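Local coordinates for IclR transcriptional regulator (Thermotoga maritima, PDB 1MKM), which probably binds DNA through a winged helix-turn-helix domain and regulates transcription as a member of the IclR family, at residues 134-146 against 181-193. Numbering follows the deposited sequence.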
loop_
_atom_site.group_PDB
_atom_site.type_symbol
_atom_site.label_atom_id
_atom_site.label_comp_id
_atom_site.label_asym_id
_atom_site.label_seq_id
_atom_site.Cartn_x
_atom_site.Cartn_y
_atom_site.Cartn_z
ATOM N N TYR B 134 -29.780 10.402 24.763
ATOM C CA TYR B 134 -31.092 9.783 24.793
ATOM C C TYR B 134 -31.354 8.772 23.687
ATOM O O TYR B 134 -32.006 7.752 23.933
ATOM C CB TYR B 134 -32.187 10.850 24.762
ATOM C CG TYR B 134 -32.250 11.640 23.470
ATOM C CD1 TYR B 134 -31.410 12.731 23.246
ATOM C CD2 TYR B 134 -33.147 11.285 22.464
ATOM C CE1 TYR B 134 -31.467 13.449 22.054
ATOM C CE2 TYR B 134 -33.205 11.988 21.274
ATOM C CZ TYR B 134 -32.365 13.066 21.073
ATOM O OH TYR B 134 -32.419 13.741 19.874
ATOM N N SER B 135 -30.865 9.040 22.475
ATOM C CA SER B 135 -31.091 8.121 21.356
ATOM C C SER B 135 -30.031 7.029 21.249
ATOM O O SER B 135 -30.063 6.216 20.329
ATOM C CB SER B 135 -31.160 8.884 20.030
ATOM O OG SER B 135 -29.911 9.470 19.711
ATOM N N THR B 136 -29.102 7.006 22.196
ATOM C CA THR B 136 -28.038 6.015 22.186
ATOM C C THR B 136 -28.059 5.148 23.461
ATOM O O THR B 136 -28.449 5.618 24.531
ATOM C CB THR B 136 -26.670 6.721 22.024
ATOM O OG1 THR B 136 -25.663 5.756 21.710
ATOM C CG2 THR B 136 -26.286 7.439 23.298
ATOM N N ALA B 137 -27.648 3.884 23.341
ATOM C CA ALA B 137 -27.637 2.959 24.480
ATOM C C ALA B 137 -26.714 3.389 25.619
ATOM O O ALA B 137 -27.143 3.515 26.771
ATOM C CB ALA B 137 -27.259 1.561 24.018
ATOM N N SER B 138 -25.439 3.586 25.313
ATOM C CA SER B 138 -24.510 4.026 26.343
ATOM C C SER B 138 -25.044 5.355 26.926
ATOM O O SER B 138 -24.785 5.692 28.081
ATOM C CB SER B 138 -23.107 4.210 25.738
ATOM O OG SER B 138 -23.144 5.006 24.562
ATOM N N GLY B 139 -25.801 6.093 26.115
ATOM C CA GLY B 139 -26.364 7.356 26.558
ATOM C C GLY B 139 -27.462 7.198 27.597
ATOM O O GLY B 139 -27.371 7.750 28.692
ATOM N N LYS B 140 -28.509 6.453 27.258
ATOM C CA LYS B 140 -29.610 6.225 28.188
ATOM C C LYS B 140 -29.079 5.451 29.381
ATOM O O LYS B 140 -29.499 5.665 30.510
ATOM C CB LYS B 140 -30.734 5.448 27.501
ATOM C CG LYS B 140 -31.348 6.202 26.334
ATOM C CD LYS B 140 -32.415 5.401 25.616
ATOM C CE LYS B 140 -31.822 4.193 24.911
ATOM N NZ LYS B 140 -32.843 3.506 24.068
ATOM N N SER B 141 -28.147 4.545 29.124
ATOM C CA SER B 141 -27.540 3.765 30.193
ATOM C C SER B 141 -26.984 4.746 31.237
ATOM O O SER B 141 -26.941 4.444 32.428
ATOM C CB SER B 141 -26.418 2.893 29.614
ATOM O OG SER B 141 -25.969 1.902 30.522
ATOM N N ILE B 142 -26.563 5.928 30.787
ATOM C CA ILE B 142 -26.019 6.942 31.693
ATOM C C ILE B 142 -27.148 7.765 32.303
ATOM O O ILE B 142 -27.081 8.160 33.471
ATOM C CB ILE B 142 -25.038 7.896 30.964
ATOM C CG1 ILE B 142 -23.759 7.140 30.589
ATOM C CG2 ILE B 142 -24.706 9.095 31.854
ATOM C CD1 ILE B 142 -22.796 7.943 29.739
ATOM N N LEU B 143 -28.183 8.019 31.505
ATOM C CA LEU B 143 -29.344 8.777 31.961
ATOM C C LEU B 143 -30.226 7.942 32.877
ATOM O O LEU B 143 -31.280 8.399 33.323
ATOM C CB LEU B 143 -30.178 9.244 30.768
ATOM C CG LEU B 143 -29.889 10.652 30.247
ATOM C CD1 LEU B 143 -30.827 10.988 29.084
ATOM C CD2 LEU B 143 -30.076 11.637 31.393
ATOM N N ALA B 144 -29.797 6.714 33.149
ATOM C CA ALA B 144 -30.556 5.814 34.004
ATOM C C ALA B 144 -29.929 5.720 35.380
ATOM O O ALA B 144 -30.254 4.822 36.153
ATOM C CB ALA B 144 -30.630 4.428 33.374
ATOM N N PHE B 145 -29.018 6.638 35.681
ATOM C CA PHE B 145 -28.356 6.642 36.977
ATOM C C PHE B 145 -27.967 8.036 37.441
ATOM O O PHE B 145 -27.368 8.195 38.506
ATOM C CB PHE B 145 -27.120 5.734 36.960
ATOM C CG PHE B 145 -27.447 4.266 36.966
ATOM C CD1 PHE B 145 -27.786 3.608 35.788
ATOM C CD2 PHE B 145 -27.459 3.552 38.164
ATOM C CE1 PHE B 145 -28.134 2.263 35.800
ATOM C CE2 PHE B 145 -27.804 2.205 38.187
ATOM C CZ PHE B 145 -28.144 1.560 37.000
ATOM N N VAL B 146 -28.298 9.045 36.639
ATOM C CA VAL B 146 -27.999 10.419 37.019
ATOM C C VAL B 146 -28.992 10.746 38.122
ATOM O O VAL B 146 -30.181 10.454 37.985
ATOM C CB VAL B 146 -28.216 11.413 35.841
ATOM C CG1 VAL B 146 -27.250 11.101 34.713
ATOM C CG2 VAL B 146 -29.657 11.342 35.338
ATOM N N ILE B 181 -34.304 0.325 32.160
ATOM C CA ILE B 181 -32.858 0.217 32.094
ATOM C C ILE B 181 -32.295 0.018 33.493
ATOM O O ILE B 181 -31.413 -0.819 33.700
ATOM C CB ILE B 181 -32.258 1.476 31.436
ATOM C CG1 ILE B 181 -32.791 1.599 30.005
ATOM C CG2 ILE B 181 -30.744 1.398 31.429
ATOM C CD1 ILE B 181 -32.496 2.925 29.348
ATOM N N ARG B 182 -32.808 0.777 34.458
ATOM C CA ARG B 182 -32.347 0.639 35.834
ATOM C C ARG B 182 -32.631 -0.807 36.231
ATOM O O ARG B 182 -31.842 -1.444 36.937
ATOM C CB ARG B 182 -33.113 1.591 36.754
ATOM C CG ARG B 182 -33.158 3.030 36.260
ATOM C CD ARG B 182 -33.940 3.928 37.222
ATOM N NE ARG B 182 -34.066 5.295 36.719
ATOM C CZ ARG B 182 -34.664 6.280 37.378
ATOM N NH1 ARG B 182 -35.194 6.052 38.572
ATOM N NH2 ARG B 182 -34.735 7.495 36.845
ATOM N N LYS B 183 -33.768 -1.314 35.755
ATOM C CA LYS B 183 -34.190 -2.686 36.021
ATOM C C LYS B 183 -33.167 -3.686 35.485
ATOM O O LYS B 183 -32.419 -4.292 36.258
ATOM C CB LYS B 183 -35.566 -2.939 35.384
ATOM C CG LYS B 183 -35.995 -4.408 35.274
ATOM C CD LYS B 183 -35.928 -5.148 36.611
ATOM C CE LYS B 183 -36.811 -6.399 36.621
ATOM N NZ LYS B 183 -36.537 -7.354 35.507
ATOM N N ARG B 184 -33.132 -3.850 34.164
ATOM C CA ARG B 184 -32.202 -4.780 33.537
ATOM C C ARG B 184 -30.771 -4.514 33.983
ATOM O O ARG B 184 -30.015 -5.445 34.279
ATOM C CB ARG B 184 -32.292 -4.678 32.014
ATOM C CG ARG B 184 -33.648 -5.058 31.440
ATOM C CD ARG B 184 -33.583 -5.221 29.927
ATOM N NE ARG B 184 -33.116 -4.009 29.263
ATOM C CZ ARG B 184 -33.730 -2.833 29.341
ATOM N NH1 ARG B 184 -34.840 -2.709 30.058
ATOM N NH2 ARG B 184 -33.235 -1.779 28.702
ATOM N N GLY B 185 -30.417 -3.233 34.041
ATOM C CA GLY B 185 -29.076 -2.840 34.431
ATOM C C GLY B 185 -28.284 -2.415 33.208
ATOM O O GLY B 185 -27.076 -2.208 33.284
ATOM N N TYR B 186 -28.969 -2.295 32.073
ATOM C CA TYR B 186 -28.351 -1.888 30.814
ATOM C C TYR B 186 -29.415 -1.361 29.855
ATOM O O TYR B 186 -30.609 -1.456 30.137
ATOM C CB TYR B 186 -27.622 -3.065 30.156
ATOM C CG TYR B 186 -28.511 -4.247 29.846
ATOM C CD1 TYR B 186 -28.681 -5.280 30.774
ATOM C CD2 TYR B 186 -29.198 -4.327 28.635
ATOM C CE1 TYR B 186 -29.511 -6.365 30.503
ATOM C CE2 TYR B 186 -30.033 -5.402 28.353
ATOM C CZ TYR B 186 -30.184 -6.419 29.292
ATOM O OH TYR B 186 -31.002 -7.486 29.017
ATOM N N ALA B 187 -28.982 -0.818 28.719
ATOM C CA ALA B 187 -29.914 -0.289 27.731
ATOM C C ALA B 187 -29.781 -0.959 26.377
ATOM O O ALA B 187 -28.860 -1.746 26.144
ATOM C CB ALA B 187 -29.712 1.194 27.573
ATOM N N VAL B 188 -30.714 -0.637 25.488
ATOM C CA VAL B 188 -30.722 -1.181 24.142
ATOM C C VAL B 188 -31.190 -0.103 23.179
ATOM O O VAL B 188 -32.166 0.596 23.453
ATOM C CB VAL B 188 -31.677 -2.384 24.022
ATOM C CG1 VAL B 188 -31.778 -2.826 22.578
ATOM C CG2 VAL B 188 -31.196 -3.535 24.906
ATOM N N ASP B 189 -30.487 0.039 22.057
ATOM C CA ASP B 189 -30.851 1.027 21.054
ATOM C C ASP B 189 -31.440 0.338 19.839
ATOM O O ASP B 189 -30.722 -0.027 18.908
ATOM C CB ASP B 189 -29.636 1.861 20.628
ATOM C CG ASP B 189 -29.883 2.624 19.332
ATOM O OD1 ASP B 189 -31.057 2.931 19.062
ATOM O OD2 ASP B 189 -28.925 2.926 18.585
ATOM N N ASN B 190 -32.752 0.149 19.846
ATOM C CA ASN B 190 -33.401 -0.489 18.718
ATOM C C ASN B 190 -33.526 0.540 17.608
ATOM O O ASN B 190 -34.594 1.111 17.403
ATOM C CB ASN B 190 -34.782 -1.013 19.113
ATOM C CG ASN B 190 -35.451 -1.793 17.994
ATOM O OD1 ASN B 190 -34.944 -2.825 17.552
ATOM N ND2 ASN B 190 -36.594 -1.300 17.528
ATOM N N GLU B 191 -32.420 0.784 16.910
ATOM C CA GLU B 191 -32.382 1.739 15.811
ATOM C C GLU B 191 -32.928 3.110 16.189
ATOM O O GLU B 191 -33.488 3.815 15.356
ATOM C CB GLU B 191 -33.138 1.169 14.609
ATOM C CG GLU B 191 -32.215 0.690 13.485
ATOM C CD GLU B 191 -32.819 -0.424 12.648
ATOM O OE1 GLU B 191 -33.101 -1.500 13.221
ATOM O OE2 GLU B 191 -33.005 -0.228 11.424
ATOM N N GLU B 192 -32.735 3.480 17.450
ATOM C CA GLU B 192 -33.191 4.762 17.980
ATOM C C GLU B 192 -32.208 5.878 17.642
ATOM O O GLU B 192 -32.599 7.034 17.523
ATOM C CB GLU B 192 -33.349 4.684 19.505
ATOM C CG GLU B 192 -34.181 3.511 20.007
ATOM C CD GLU B 192 -34.143 3.380 21.520
ATOM O OE1 GLU B 192 -34.635 4.287 22.221
ATOM O OE2 GLU B 192 -33.617 2.365 22.015
ATOM N N ASN B 193 -30.929 5.542 17.508
ATOM C CA ASN B 193 -29.924 6.546 17.181
ATOM C C ASN B 193 -29.693 6.528 15.680
ATOM O O ASN B 193 -29.929 7.526 15.003
ATOM C CB ASN B 193 -28.616 6.272 17.936
ATOM C CG ASN B 193 -27.547 7.340 17.683
ATOM O OD1 ASN B 193 -26.883 7.345 16.644
ATOM N ND2 ASN B 193 -27.384 8.244 18.636
#
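Ala137 and Ala187 meet methyl to methyl, CB to CB 4.3 Å, where the short helix 137-143 lies against the edge strand 187-190 of the GAF-like C-terminal domain. The two run roughly antiparallel, at 141°, with axes only 6.9 Å apart, a spacing that suits alanine on both sides. Asp189 also turns its CB toward Ala137. Further along, helix 171-184 joins in: the CG2 branch of Ile181 presses on Ala144 CB at 3.6 Å, while the CG1 branch carries CD1 to Lys140 CB. A branched isoleucine thus bridges Lys140 and Ala144, four residues apart. The aliphatic part of Arg182 passes beside the carbonyl of Ala144.

Lys140 packs its CB on Ile181, and the chain then bends at chi3 (-67°), bringing the ammonium to the strand, where NZ donates to Val188 O (3.1 Å) and forms a salt bridge with Glu192 OE2; NZ is too close to a neighbour in the model, so both lengths are approximate. Glu177 from helix 171-184 is a second acidic partner, and such paired carboxylates would probably favour a charged lysine. Glu192 reaches Lys140 with an extended chain beyond CG, and the same OE2 uses its anti lone pair to accept from Asn190 N.

At the far end Asn193 offers ND2 to Ser135 OG in a weak bond, the hydroxyl's place being uncertain. Asp189 and the nearby Cys199 bind zinc in a structure of this protein, although neither does so in this chain; the side chain of Thr136 is about 3 Å from a zinc ion. Asp189 OD1 accepts from Glu192 N, three residues on, as in an Asx motif, though that bond is modelled doubtfully short; Asn193 N also donates to Asp189 OD1, 3.0 Å, on the syn side, 30° out of the carboxylate plane.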